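PDB 1F1E: histone FOLD protein from Methanopyrus kandleri, which is an archaeal histone that carries two histone folds in one chain, pairs with a second copy and probably binds and packages DNA. Local coordinates for residues A[87-92]-A[103-108]; A[8-13]-A[81-86]; A[33-38]-A[114-119]. All coordinates share one frame; numbering follows the deposited sequence. Where two conformers were deposited one is given.

Contact 1: residues A[87-92]-A[103-108]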
ATOM      1  N   THR A  87       9.125 -23.043   1.726  1.00 14.37           N
ATOM      2  CA  THR A  87       8.772 -22.095   2.784  1.00 14.57           C
ATOM      3  C   THR A  87       7.835 -21.035   2.252  1.00 12.66           C
ATOM      4  O   THR A  87       6.754 -20.805   2.845  1.00 12.72           O
ATOM      5  CB  THR A  87      10.023 -21.434   3.357  1.00 16.37           C
ATOM      6  OG1 THR A  87      10.841 -22.442   3.940  1.00 21.17           O
ATOM      7  CG2 THR A  87       9.698 -20.474   4.483  1.00 19.52           C
ATOM      8  N   VAL A  88       8.184 -20.397   1.117  1.00 11.17           N
ATOM      9  CA  VAL A  88       7.289 -19.379   0.659  1.00 10.36           C
ATOM     10  C   VAL A  88       5.981 -19.971   0.138  1.00  9.79           C
ATOM     11  O   VAL A  88       4.915 -19.343   0.301  1.00 10.73           O
ATOM     12  CB  VAL A  88       7.933 -18.446  -0.383  1.00  9.71           C
ATOM     13  CG1 VAL A  88       9.055 -17.659   0.294  1.00 12.03           C
ATOM     14  CG2 VAL A  88       8.452 -19.111  -1.628  1.00 12.21           C
ATOM     15  N   ARG A  89       6.026 -21.171  -0.418  1.00 10.34           N
ATOM     16  CA  ARG A  89       4.782 -21.800  -0.834  1.00 10.67           C
ATOM     17  C   ARG A  89       3.864 -22.075   0.344  1.00 11.84           C
ATOM     18  O   ARG A  89       2.653 -21.977   0.198  1.00 11.49           O
ATOM     19  CB  ARG A  89       5.071 -23.074  -1.602  1.00 11.41           C
ATOM     20  CG  ARG A  89       3.861 -23.854  -2.033  1.00 10.63           C
ATOM     21  CD  ARG A  89       3.093 -23.128  -3.085  1.00 10.13           C
ATOM     22  NE  ARG A  89       1.810 -23.677  -3.515  1.00 10.18           N
ATOM     23  CZ  ARG A  89       0.665 -23.342  -2.993  1.00  9.40           C
ATOM     24  NH1 ARG A  89       0.534 -22.490  -1.948  1.00 10.25           N
ATOM     25  NH2 ARG A  89      -0.443 -23.870  -3.456  1.00 12.30           N
ATOM     26  N   ARG A  90       4.438 -22.411   1.504  1.00 12.66           N
ATOM     27  CA  ARG A  90       3.630 -22.668   2.671  1.00 14.92           C
ATOM     28  C   ARG A  90       3.030 -21.384   3.195  1.00 13.35           C
ATOM     29  O   ARG A  90       1.865 -21.390   3.681  1.00 13.64           O
ATOM     30  CB  ARG A  90       4.457 -23.371   3.756  0.63 18.03           C
ATOM     31  CG  ARG A  90       3.666 -23.795   4.972  0.63 20.56           C
ATOM     32  CD  ARG A  90       3.072 -25.188   4.735  0.63 22.93           C
ATOM     33  NE  ARG A  90       2.537 -25.643   6.025  0.63 24.95           N
ATOM     34  CZ  ARG A  90       3.196 -26.379   6.879  0.63 24.97           C
ATOM     35  NH1 ARG A  90       4.438 -26.832   6.697  0.63 26.21           N
ATOM     36  NH2 ARG A  90       2.584 -26.710   8.012  0.63 26.76           N
ATOM     37  N   ILE A  91       3.727 -20.273   3.076  1.00 12.90           N
ATOM     38  CA  ILE A  91       3.101 -19.010   3.483  1.00 12.84           C
ATOM     39  C   ILE A  91       1.931 -18.739   2.586  1.00 11.49           C
ATOM     40  O   ILE A  91       0.850 -18.346   3.029  1.00 12.15           O
ATOM     41  CB  ILE A  91       4.149 -17.907   3.432  1.00 13.56           C
ATOM     42  CG1 ILE A  91       5.290 -18.158   4.434  1.00 14.40           C
ATOM     43  CG2 ILE A  91       3.519 -16.543   3.661  1.00 14.78           C
ATOM     44  CD1 ILE A  91       6.477 -17.268   4.166  1.00 17.63           C
ATOM     45  N   LEU A  92       2.073 -18.981   1.284  1.00  9.99           N
ATOM     46  CA  LEU A  92       0.959 -18.776   0.370  1.00  9.68           C
ATOM     47  C   LEU A  92      -0.201 -19.707   0.736  1.00 10.45           C
ATOM     48  O   LEU A  92      -1.359 -19.302   0.692  1.00 11.53           O
ATOM     49  CB  LEU A  92       1.464 -18.976  -1.045  1.00  9.80           C
ATOM     50  CG  LEU A  92       2.368 -17.890  -1.597  1.00  8.66           C
ATOM     51  CD1 LEU A  92       2.989 -18.323  -2.955  1.00 11.93           C
ATOM     52  CD2 LEU A  92       1.681 -16.554  -1.794  1.00 10.86           C
ATOM     53  N   ASP A 103       6.022 -20.205 -11.519  1.00 11.09           N
ATOM     54  CA  ASP A 103       6.376 -18.832 -11.765  1.00 11.58           C
ATOM     55  C   ASP A 103       5.684 -17.859 -10.785  1.00 10.97           C
ATOM     56  O   ASP A 103       6.242 -16.830 -10.406  1.00 11.63           O
ATOM     57  CB  ASP A 103       6.001 -18.410 -13.216  1.00 14.32           C
ATOM     58  CG  ASP A 103       6.906 -19.052 -14.237  1.00 15.24           C
ATOM     59  OD1 ASP A 103       7.914 -19.680 -13.858  1.00 19.33           O
ATOM     60  OD2 ASP A 103       6.521 -18.923 -15.414  1.00 19.52           O
ATOM     61  N   ALA A 104       4.507 -18.152 -10.338  1.00 11.13           N
ATOM     62  CA  ALA A 104       3.837 -17.313  -9.331  1.00 10.02           C
ATOM     63  C   ALA A 104       4.577 -17.353  -8.006  1.00  8.64           C
ATOM     64  O   ALA A 104       4.774 -16.339  -7.388  1.00  9.79           O
ATOM     65  CB  ALA A 104       2.386 -17.772  -9.127  1.00 12.16           C
ATOM     66  N   VAL A 105       4.920 -18.589  -7.608  1.00  8.76           N
ATOM     67  CA  VAL A 105       5.720 -18.736  -6.380  1.00  9.14           C
ATOM     68  C   VAL A 105       7.024 -17.972  -6.498  1.00  8.93           C
ATOM     69  O   VAL A 105       7.390 -17.276  -5.556  1.00  9.68           O
ATOM     70  CB  VAL A 105       5.904 -20.214  -6.054  1.00 10.08           C
ATOM     71  CG1 VAL A 105       6.819 -20.373  -4.856  1.00 13.11           C
ATOM     72  CG2 VAL A 105       4.535 -20.872  -5.824  1.00 12.63           C
ATOM     73  N   ASP A 106       7.709 -18.099  -7.626  1.00  9.02           N
ATOM     74  CA  ASP A 106       8.953 -17.401  -7.754  1.00 10.38           C
ATOM     75  C   ASP A 106       8.752 -15.894  -7.717  1.00 10.58           C
ATOM     76  O   ASP A 106       9.638 -15.199  -7.185  1.00 11.48           O
ATOM     77  CB  ASP A 106       9.613 -17.781  -9.076  1.00 13.36           C
ATOM     78  CG  ASP A 106      10.153 -19.159  -9.145  1.00 15.13           C
ATOM     79  OD1 ASP A 106      10.229 -19.803  -8.082  1.00 15.35           O
ATOM     80  OD2 ASP A 106      10.563 -19.569 -10.257  1.00 19.73           O
ATOM     81  N   LEU A 107       7.701 -15.402  -8.334  1.00 10.81           N
ATOM     82  CA  LEU A 107       7.502 -13.935  -8.322  1.00 10.96           C
ATOM     83  C   LEU A 107       7.090 -13.469  -6.947  1.00 10.53           C
ATOM     84  O   LEU A 107       7.530 -12.370  -6.555  1.00 10.37           O
ATOM     85  CB  LEU A 107       6.587 -13.495  -9.462  1.00 12.83           C
ATOM     86  CG  LEU A 107       6.477 -11.959  -9.583  1.00 15.38           C
ATOM     87  CD1 LEU A 107       7.813 -11.294  -9.769  1.00 20.90           C
ATOM     88  CD2 LEU A 107       5.542 -11.720 -10.767  1.00 22.18           C
ATOM     89  N   TYR A 108       6.311 -14.236  -6.207  1.00  9.45           N
ATOM     90  CA  TYR A 108       6.040 -13.884  -4.801  1.00  9.09           C
ATOM     91  C   TYR A 108       7.336 -13.810  -4.004  1.00  9.11           C
ATOM     92  O   TYR A 108       7.572 -12.865  -3.226  1.00  9.62           O
ATOM     93  CB  TYR A 108       5.105 -14.935  -4.236  1.00  9.05           C
ATOM     94  CG  TYR A 108       4.958 -14.768  -2.735  1.00  8.17           C
ATOM     95  CD1 TYR A 108       4.252 -13.718  -2.181  1.00  8.64           C
ATOM     96  CD2 TYR A 108       5.555 -15.632  -1.877  1.00 10.77           C
ATOM     97  CE1 TYR A 108       4.161 -13.613  -0.812  1.00  8.57           C
ATOM     98  CE2 TYR A 108       5.490 -15.548  -0.505  1.00 10.87           C
ATOM     99  CZ  TYR A 108       4.773 -14.490   0.030  1.00  9.73           C
ATOM    100  OH  TYR A 108       4.708 -14.404   1.366  1.00 11.60           O
TER

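Contact 2: residues A[8-13]-A[81-86]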
ATOM      1  N   ALA A   8      18.418 -15.677   9.532  1.00 20.46           N
ATOM      2  CA  ALA A   8      19.683 -15.401   8.849  1.00 20.49           C
ATOM      3  C   ALA A   8      19.491 -14.932   7.420  1.00 19.60           C
ATOM      4  O   ALA A   8      20.211 -14.028   6.962  1.00 21.48           O
ATOM      5  CB  ALA A   8      20.536 -16.657   8.890  1.00 23.22           C
ATOM      6  N   ALA A   9      18.474 -15.523   6.804  1.00 20.09           N
ATOM      7  CA  ALA A   9      18.122 -15.143   5.407  1.00 17.95           C
ATOM      8  C   ALA A   9      17.473 -13.758   5.379  1.00 16.75           C
ATOM      9  O   ALA A   9      17.871 -12.950   4.526  1.00 17.15           O
ATOM     10  CB  ALA A   9      17.253 -16.168   4.712  1.00 20.67           C
ATOM     11  N   ILE A  10      16.541 -13.470   6.291  1.00 16.39           N
ATOM     12  CA  ILE A  10      15.993 -12.112   6.435  1.00 14.84           C
ATOM     13  C   ILE A  10      17.097 -11.078   6.550  1.00 15.74           C
ATOM     14  O   ILE A  10      17.110 -10.071   5.841  1.00 18.66           O
ATOM     15  CB  ILE A  10      15.029 -12.013   7.606  1.00 15.31           C
ATOM     16  CG1 ILE A  10      13.793 -12.933   7.396  1.00 16.07           C
ATOM     17  CG2 ILE A  10      14.625 -10.582   7.867  1.00 13.73           C
ATOM     18  CD1 ILE A  10      12.951 -12.989   8.658  1.00 17.34           C
ATOM     19  N   GLU A  11      18.047 -11.349   7.454  1.00 17.19           N
ATOM     20  CA  GLU A  11      19.138 -10.423   7.575  1.00 18.34           C
ATOM     21  C   GLU A  11      19.989 -10.258   6.331  1.00 18.29           C
ATOM     22  O   GLU A  11      20.265  -9.127   6.055  1.00 20.62           O
ATOM     23  CB  GLU A  11      20.067 -10.935   8.715  1.00 19.05           C
ATOM     24  CG  GLU A  11      21.129  -9.897   8.998  1.00 22.78           C
ATOM     25  CD  GLU A  11      22.101 -10.284  10.069  1.00 23.55           C
ATOM     26  OE1 GLU A  11      21.864 -11.311  10.764  1.00 24.46           O
ATOM     27  OE2 GLU A  11      23.104  -9.551  10.177  1.00 30.20           O
ATOM     28  N   ARG A  12      20.370 -11.379   5.678  1.00 17.70           N
ATOM     29  CA  ARG A  12      21.214 -11.198   4.492  1.00 18.79           C
ATOM     30  C   ARG A  12      20.500 -10.354   3.418  1.00 17.13           C
ATOM     31  O   ARG A  12      21.093  -9.531   2.741  1.00 19.00           O
ATOM     32  CB  ARG A  12      21.708 -12.512   3.886  1.00 18.70           C
ATOM     33  CG  ARG A  12      22.715 -13.253   4.790  1.00 22.01           C
ATOM     34  CD  ARG A  12      23.249 -14.463   4.008  1.00 23.47           C
ATOM     35  NE  ARG A  12      22.167 -15.447   3.867  1.00 23.99           N
ATOM     36  CZ  ARG A  12      21.863 -16.403   4.727  1.00 24.75           C
ATOM     37  NH1 ARG A  12      22.531 -16.597   5.862  1.00 26.22           N
ATOM     38  NH2 ARG A  12      20.874 -17.218   4.472  1.00 22.71           N
ATOM     39  N   ILE A  13      19.189 -10.641   3.293  1.00 15.68           N
ATOM     40  CA  ILE A  13      18.444 -10.019   2.219  1.00 15.16           C
ATOM     41  C   ILE A  13      18.334  -8.536   2.535  1.00 15.83           C
ATOM     42  O   ILE A  13      18.529  -7.679   1.695  1.00 16.37           O
ATOM     43  CB  ILE A  13      17.130 -10.718   1.991  1.00 14.66           C
ATOM     44  CG1 ILE A  13      17.332 -12.133   1.443  1.00 14.85           C
ATOM     45  CG2 ILE A  13      16.214  -9.938   1.087  1.00 15.09           C
ATOM     46  CD1 ILE A  13      16.108 -13.029   1.651  1.00 15.09           C
ATOM     47  N   GLU A  81      19.443 -13.016  -2.935  1.00 19.81           N
ATOM     48  CA  GLU A  81      19.028 -14.192  -2.197  1.00 18.46           C
ATOM     49  C   GLU A  81      17.511 -14.333  -2.161  1.00 16.47           C
ATOM     50  O   GLU A  81      16.747 -13.381  -1.972  1.00 15.21           O
ATOM     51  CB  GLU A  81      19.588 -14.138  -0.769  1.00 19.40           C
ATOM     52  CG  GLU A  81      19.302 -15.500  -0.105  1.00 19.15           C
ATOM     53  CD  GLU A  81      19.952 -15.678   1.252  1.00 20.86           C
ATOM     54  OE1 GLU A  81      20.834 -14.863   1.510  1.00 23.22           O
ATOM     55  OE2 GLU A  81      19.542 -16.636   2.013  1.00 23.62           O
ATOM     56  N   LEU A  82      17.010 -15.563  -2.293  1.00 16.58           N
ATOM     57  CA  LEU A  82      15.597 -15.891  -2.216  1.00 15.18           C
ATOM     58  C   LEU A  82      15.341 -16.860  -1.069  1.00 14.63           C
ATOM     59  O   LEU A  82      16.266 -17.580  -0.661  1.00 17.01           O
ATOM     60  CB  LEU A  82      15.145 -16.546  -3.517  1.00 16.28           C
ATOM     61  CG  LEU A  82      15.162 -15.663  -4.761  1.00 17.65           C
ATOM     62  CD1 LEU A  82      15.181 -16.581  -5.990  1.00 21.76           C
ATOM     63  CD2 LEU A  82      14.027 -14.657  -4.701  1.00 17.04           C
ATOM     64  N   PHE A  83      14.141 -16.795  -0.543  1.00 14.38           N
ATOM     65  CA  PHE A  83      13.865 -17.839   0.432  1.00 14.86           C
ATOM     66  C   PHE A  83      13.660 -19.166  -0.249  1.00 14.34           C
ATOM     67  O   PHE A  83      13.497 -19.253  -1.453  1.00 15.63           O
ATOM     68  CB  PHE A  83      12.604 -17.372   1.157  1.00 15.44           C
ATOM     69  CG  PHE A  83      12.799 -16.134   2.027  1.00 15.56           C
ATOM     70  CD1 PHE A  83      13.598 -16.156   3.150  1.00 16.21           C
ATOM     71  CD2 PHE A  83      12.172 -14.968   1.668  1.00 15.07           C
ATOM     72  CE1 PHE A  83      13.757 -15.034   3.941  1.00 16.14           C
ATOM     73  CE2 PHE A  83      12.293 -13.845   2.452  1.00 14.69           C
ATOM     74  CZ  PHE A  83      13.065 -13.873   3.575  1.00 15.88           C
ATOM     75  N   GLY A  84      13.585 -20.261   0.539  1.00 15.48           N
ATOM     76  CA  GLY A  84      13.295 -21.555  -0.030  1.00 15.11           C
ATOM     77  C   GLY A  84      11.886 -21.630  -0.598  1.00 13.72           C
ATOM     78  O   GLY A  84      10.985 -21.033   0.008  1.00 14.68           O
ATOM     79  N   ARG A  85      11.738 -22.325  -1.729  1.00 14.34           N
ATOM     80  CA  ARG A  85      10.450 -22.357  -2.405  1.00 14.11           C
ATOM     81  C   ARG A  85       9.404 -22.968  -1.524  1.00 13.46           C
ATOM     82  O   ARG A  85       8.296 -22.483  -1.402  1.00 12.32           O
ATOM     83  CB  ARG A  85      10.525 -23.215  -3.694  0.62 16.20           C
ATOM     84  CG  ARG A  85       9.168 -23.534  -4.306  0.62 15.90           C
ATOM     85  CD  ARG A  85       9.258 -24.331  -5.617  0.62 15.36           C
ATOM     86  NE  ARG A  85      10.307 -23.730  -6.467  0.62 15.82           N
ATOM     87  CZ  ARG A  85      10.067 -22.778  -7.325  0.62 16.94           C
ATOM     88  NH1 ARG A  85       8.889 -22.232  -7.547  0.62 16.13           N
ATOM     89  NH2 ARG A  85      11.049 -22.276  -8.028  0.62 18.73           N
ATOM     90  N   ALA A  86       9.708 -24.040  -0.823  1.00 13.54           N
ATOM     91  CA  ALA A  86       8.697 -24.671  -0.008  1.00 14.05           C
ATOM     92  C   ALA A  86       8.216 -23.770   1.113  1.00 13.54           C
ATOM     93  O   ALA A  86       7.045 -23.784   1.496  1.00 13.94           O
ATOM     94  CB  ALA A  86       9.139 -26.008   0.598  1.00 15.80           C
TER

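Contact 3: residues A[33-38]-A[114-119]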
ATOM      1  N   ASP A  33      10.799  -9.086  13.284  1.00 18.20           N
ATOM      2  CA  ASP A  33       9.373  -9.050  13.576  1.00 18.88           C
ATOM      3  C   ASP A  33       8.629  -8.704  12.277  1.00 16.98           C
ATOM      4  O   ASP A  33       7.603  -9.272  11.918  1.00 18.08           O
ATOM      5  CB  ASP A  33       9.024  -8.035  14.682  1.00 20.63           C
ATOM      6  CG  ASP A  33       9.226  -8.556  16.116  1.00 21.34           C
ATOM      7  OD1 ASP A  33       9.408  -9.783  16.285  1.00 23.79           O
ATOM      8  OD2 ASP A  33       9.295  -7.711  17.061  1.00 22.36           O
ATOM      9  N   PHE A  34       9.135  -7.717  11.517  1.00 15.14           N
ATOM     10  CA  PHE A  34       8.386  -7.183  10.414  1.00 11.87           C
ATOM     11  C   PHE A  34       8.331  -8.047   9.145  1.00 11.67           C
ATOM     12  O   PHE A  34       7.268  -8.207   8.567  1.00 11.84           O
ATOM     13  CB  PHE A  34       8.957  -5.786  10.070  1.00 11.91           C
ATOM     14  CG  PHE A  34       8.267  -5.233   8.842  1.00 12.57           C
ATOM     15  CD1 PHE A  34       6.986  -4.695   9.003  1.00 12.84           C
ATOM     16  CD2 PHE A  34       8.908  -5.213   7.623  1.00 12.76           C
ATOM     17  CE1 PHE A  34       6.375  -4.188   7.881  1.00 13.46           C
ATOM     18  CE2 PHE A  34       8.240  -4.762   6.495  1.00 13.21           C
ATOM     19  CZ  PHE A  34       7.003  -4.233   6.677  1.00 12.65           C
ATOM     20  N   VAL A  35       9.478  -8.552   8.735  1.00 11.91           N
ATOM     21  CA  VAL A  35       9.499  -9.265   7.440  1.00 12.60           C
ATOM     22  C   VAL A  35       8.511 -10.410   7.415  1.00 12.91           C
ATOM     23  O   VAL A  35       7.802 -10.521   6.404  1.00 12.69           O
ATOM     24  CB  VAL A  35      10.931  -9.643   7.010  1.00 13.58           C
ATOM     25  CG1 VAL A  35      10.975 -10.547   5.806  1.00 15.96           C
ATOM     26  CG2 VAL A  35      11.677  -8.342   6.734  1.00 14.18           C
ATOM     27  N   PRO A  36       8.392 -11.295   8.392  1.00 12.77           N
ATOM     28  CA  PRO A  36       7.367 -12.336   8.291  1.00 13.42           C
ATOM     29  C   PRO A  36       5.963 -11.786   8.235  1.00 12.30           C
ATOM     30  O   PRO A  36       5.104 -12.344   7.567  1.00 14.19           O
ATOM     31  CB  PRO A  36       7.638 -13.169   9.575  1.00 14.69           C
ATOM     32  CG  PRO A  36       9.052 -12.892   9.899  1.00 15.06           C
ATOM     33  CD  PRO A  36       9.244 -11.438   9.601  1.00 13.56           C
ATOM     34  N   THR A  37       5.660 -10.712   8.946  1.00 12.32           N
ATOM     35  CA  THR A  37       4.339 -10.090   8.888  1.00 12.71           C
ATOM     36  C   THR A  37       4.060  -9.512   7.514  1.00 11.57           C
ATOM     37  O   THR A  37       2.973  -9.683   6.974  1.00 12.10           O
ATOM     38  CB  THR A  37       4.281  -8.972   9.955  0.75 12.81           C
ATOM     39  OG1 THR A  37       4.269  -9.573  11.245  0.75 18.27           O
ATOM     40  CG2 THR A  37       3.029  -8.148   9.851  0.75 14.07           C
HETATM   41  N   MSE A  38       5.109  -8.856   6.917  1.00 10.56           N
HETATM   42  CA  MSE A  38       4.994  -8.372   5.550  1.00 10.64           C
HETATM   43  C   MSE A  38       4.784  -9.505   4.571  1.00  9.82           C
HETATM   44  O   MSE A  38       3.954  -9.401   3.684  1.00 10.46           O
HETATM   45  CB  MSE A  38       6.216  -7.543   5.170  1.00 10.75           C
HETATM   46  CG  MSE A  38       6.179  -7.038   3.775  0.61 10.76           C
HETATM   47 SE   MSE A  38       6.871  -8.149   2.523  0.61 10.09          SE
HETATM   48  CE  MSE A  38       8.596  -8.195   2.940  0.61 12.52           C
ATOM     49  N   ARG A 114      12.719  -8.636  -2.680  1.00 10.40           N
ATOM     50  CA  ARG A 114      13.032  -7.312  -3.168  1.00 10.39           C
ATOM     51  C   ARG A 114      12.462  -6.262  -2.228  1.00  9.88           C
ATOM     52  O   ARG A 114      13.094  -5.245  -1.945  1.00 10.51           O
ATOM     53  CB  ARG A 114      12.502  -7.090  -4.560  1.00 12.11           C
ATOM     54  CG  ARG A 114      12.662  -5.687  -5.096  1.00 11.26           C
ATOM     55  CD  ARG A 114      14.126  -5.233  -5.211  1.00 14.40           C
ATOM     56  NE  ARG A 114      14.134  -3.834  -5.467  1.00 15.59           N
ATOM     57  CZ  ARG A 114      14.973  -2.888  -5.088  1.00 17.88           C
ATOM     58  NH1 ARG A 114      16.024  -3.193  -4.369  1.00 21.04           N
ATOM     59  NH2 ARG A 114      14.737  -1.638  -5.441  1.00 24.18           N
ATOM     60  N   ALA A 115      11.259  -6.479  -1.668  1.00  9.97           N
ATOM     61  CA  ALA A 115      10.664  -5.540  -0.744  1.00  9.11           C
ATOM     62  C   ALA A 115      11.521  -5.403   0.504  1.00  8.36           C
ATOM     63  O   ALA A 115      11.727  -4.304   1.024  1.00  9.44           O
ATOM     64  CB  ALA A 115       9.264  -5.930  -0.390  1.00  9.44           C
ATOM     65  N   THR A 116      12.102  -6.495   0.952  1.00  9.12           N
ATOM     66  CA  THR A 116      12.988  -6.470   2.112  1.00  9.04           C
ATOM     67  C   THR A 116      14.299  -5.704   1.809  1.00 10.23           C
ATOM     68  O   THR A 116      14.677  -4.879   2.624  1.00 11.30           O
ATOM     69  CB  THR A 116      13.269  -7.908   2.549  1.00  9.29           C
ATOM     70  OG1 THR A 116      12.073  -8.545   2.932  1.00 10.58           O
ATOM     71  CG2 THR A 116      14.145  -7.964   3.792  1.00 12.48           C
ATOM     72  N   GLU A 117      14.885  -5.975   0.653  1.00 10.89           N
ATOM     73  CA  GLU A 117      16.058  -5.254   0.213  1.00 12.30           C
ATOM     74  C   GLU A 117      15.775  -3.774   0.079  1.00 11.75           C
ATOM     75  O   GLU A 117      16.533  -2.918   0.499  1.00 13.14           O
ATOM     76  CB  GLU A 117      16.486  -5.856  -1.129  1.00 13.89           C
ATOM     77  CG  GLU A 117      17.752  -5.230  -1.703  1.00 15.89           C
ATOM     78  CD  GLU A 117      18.011  -5.872  -3.060  1.00 17.93           C
ATOM     79  OE1 GLU A 117      17.301  -5.580  -4.032  1.00 18.76           O
ATOM     80  OE2 GLU A 117      18.950  -6.671  -3.050  1.00 21.04           O
ATOM     81  N   GLU A 118      14.630  -3.440  -0.493  1.00 10.62           N
ATOM     82  CA  GLU A 118      14.215  -2.051  -0.630  1.00 11.33           C
ATOM     83  C   GLU A 118      14.018  -1.355   0.718  1.00  9.98           C
ATOM     84  O   GLU A 118      14.379  -0.187   0.918  1.00 10.07           O
ATOM     85  CB  GLU A 118      12.948  -1.965  -1.441  1.00 12.80           C
ATOM     86  CG  GLU A 118      12.619  -0.624  -1.984  0.57 13.70           C
ATOM     87  CD  GLU A 118      11.410  -0.873  -2.907  0.57 14.26           C
ATOM     88  OE1 GLU A 118      11.463  -0.605  -4.112  0.57 16.81           O
ATOM     89  OE2 GLU A 118      10.416  -1.361  -2.333  0.57 12.59           O
ATOM     90  N   LEU A 119      13.509  -2.142   1.642  1.00  9.67           N
ATOM     91  CA  LEU A 119      13.450  -1.597   3.015  1.00  9.61           C
ATOM     92  C   LEU A 119      14.822  -1.280   3.566  1.00  9.94           C
ATOM     93  O   LEU A 119      14.992  -0.259   4.250  1.00 10.99           O
ATOM     94  CB  LEU A 119      12.722  -2.601   3.882  1.00  9.70           C
ATOM     95  CG  LEU A 119      12.219  -2.119   5.231  1.00 10.84           C
ATOM     96  CD1 LEU A 119      11.045  -1.130   5.029  1.00 12.77           C
ATOM     97  CD2 LEU A 119      11.928  -3.292   6.133  1.00 14.09           C
TER

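Contact 1: residues A[87-92]-A[103-108]
Tyr108 carries CG anti to its backbone N (chi1 171°), while Leu92 carries CG anti to its carbonyl carbon, and these two torsions set both CG atoms toward the gap between helix 85-94 and helix 102-129. The two side chains run antiparallel, one alongside the other. Leu92 CD2 settles over the middle of one ring face, 3.8 Å from the centroid of the Tyr108 ring and 7° off its normal, which makes a CH-pi contact. Val88 approaches from the edge instead: its CB lies near the ring plane, 3.8 Å from Tyr108 CE2. At the far end of the ring, Ile91 crosses the tyrosine at about a right angle and sets its CG2 3.4 Å from Tyr108 OH.

One turn earlier on helix 102-129, Val105 divides its two methyls. CG1 touches Val88 CG2 at 3.8 Å, whereas Val105 CG2 rests 3.8 Å from Arg89 CD and also reaches Leu92 CD1. Arg89 thus offers this contact its aliphatic part, and its NH1 bonds to Ile97 O in the link between the helices. The short first helix and the long central helix of the second histone fold are joined here, with segment axes 9.8 Å apart at closest approach and 97° between their directions. Helix 25-51 of the first fold packs against them: Ala43 touches Ile91, Leu92 and Tyr108.

The chemistry across the two segments is therefore that of close apolar packing. The buried Tyr108 OH is satisfied by a hydrogen bond to Ala39 O, which fixes where the hydroxyl end sits, while Leu92 CD2 on the face and Val88 CB at the edge probably hinder turning of the ring.

Contact 2: residues A[8-13]-A[81-86]
At the junction of the two histone folds, Ala9, Ile10, Arg12 and Ile13 of helix 7-15 meet Glu81 and Phe83 of the chain that leads into helix 85-94. Arg12 grips Glu81 side-on through two nitrogens: NE bonds to Glu81 OE1 at 2.8 Å, and Arg12 NH2 to Glu81 OE2 at 2.9 Å. Both oxygens use their syn lone pairs, and the guanidinium and carboxylate planes lie 5° apart. A bend at chi3 of Arg12 (-70°) places NE for this bidentate salt bridge, and Ala8 O lies over the centre of one guanidinium face. Ala9 CB sits 3.6 Å from Glu81 OE2.

Helix 7-15 is the short first helix of the first fold, and Gly84 is the N-cap residue of the equivalent helix in the second, so the contact ties the start of one fold to the start of the other. An alanine in place of Glu81 would probably leave the Arg12 guanidinium without its mate and freer to turn, although CB would still touch Ile13 CG1.

Deeper in, Ile13 CD1 lies over one face of the Phe83 ring, offset toward its rim, 3.9 Å from the centroid and 19° off the normal, in a CH-pi contact. Ile10 CG1 packs 4.0 Å from Phe83 CZ, and Ala9 CB lies 3.8 Å from Phe83 CE1. Ile112 and Cys113 of helix 102-129 also touch the Phe83 side chain.

Contact 3: residues A[33-38]-A[114-119]
Phe34, Val35 and Met38 of helix 25-51 face Ala115, Thr116 and Leu119 of helix 102-129 where the long central helices of the two histone folds cross. Their segment axes approach to 11.0 Å, with 145° between their directions, the roughly antiparallel crossing of the histone handshake, made here within one chain.

The apolar contacts begin with Phe34 and Leu119, whose side chains approach obliquely: Leu119 CD2 comes 3.9 Å from Phe34 CD2. Ile144 of helix 137-147 touches both residues. Val35 crosses Thr116 at about a right angle, with its CG2 3.9 Å from Thr116 CG2. Met38 is a selenomethionine bent at chi2 and chi3. In the conformer described its CE reaches Ala115 CB at 4.1 Å, but a second conformer makes this detail less certain.

The polar contacts lie mostly within helix 102-129. Arg114 NH1 donates to Glu117 OE1 at 2.7 Å, a salt bridge in which the nitrogen meets the anti side of the carboxylate, 22° out of its plane. Glu121 also pairs with Arg114, and one conformer of Glu118 forms a salt bridge through OE2 with Lys150 of the second subunit, a less certain detail. Thr116 places OG1 anti to its carbonyl carbon (chi1 -62°), and the hydroxyl is hydrogen-bonded to Ile112 O one turn earlier, while the Val35 CG1 methyl makes a van der Waals contact with Thr116 OG1 at 3.7 Å.

Along the chain the segments run 8-13, 33-38, 81-86, 87-92, 103-108, 114-119, which interleaves contacts 2 and 3 and places contact 1 between the two halves of contact 3. Contacts 1 and 2 share helix 85-94, have centres about 12 Å apart and touch where Val88 packs on Phe83; one conformer of Arg85 adds a salt bridge to Asp106. Contacts 2 and 3, with centres about 11 Å apart, touch where Ile10 packs on Val35 and Ile13 on Thr116. Contacts 1 and 3 share helix 102-129 but stay about 6 Å apart at their nearest atoms. Contact 1 is internal to the second histone fold, whereas contacts 2 and 3 join the two folds into one intertwined pseudodimer.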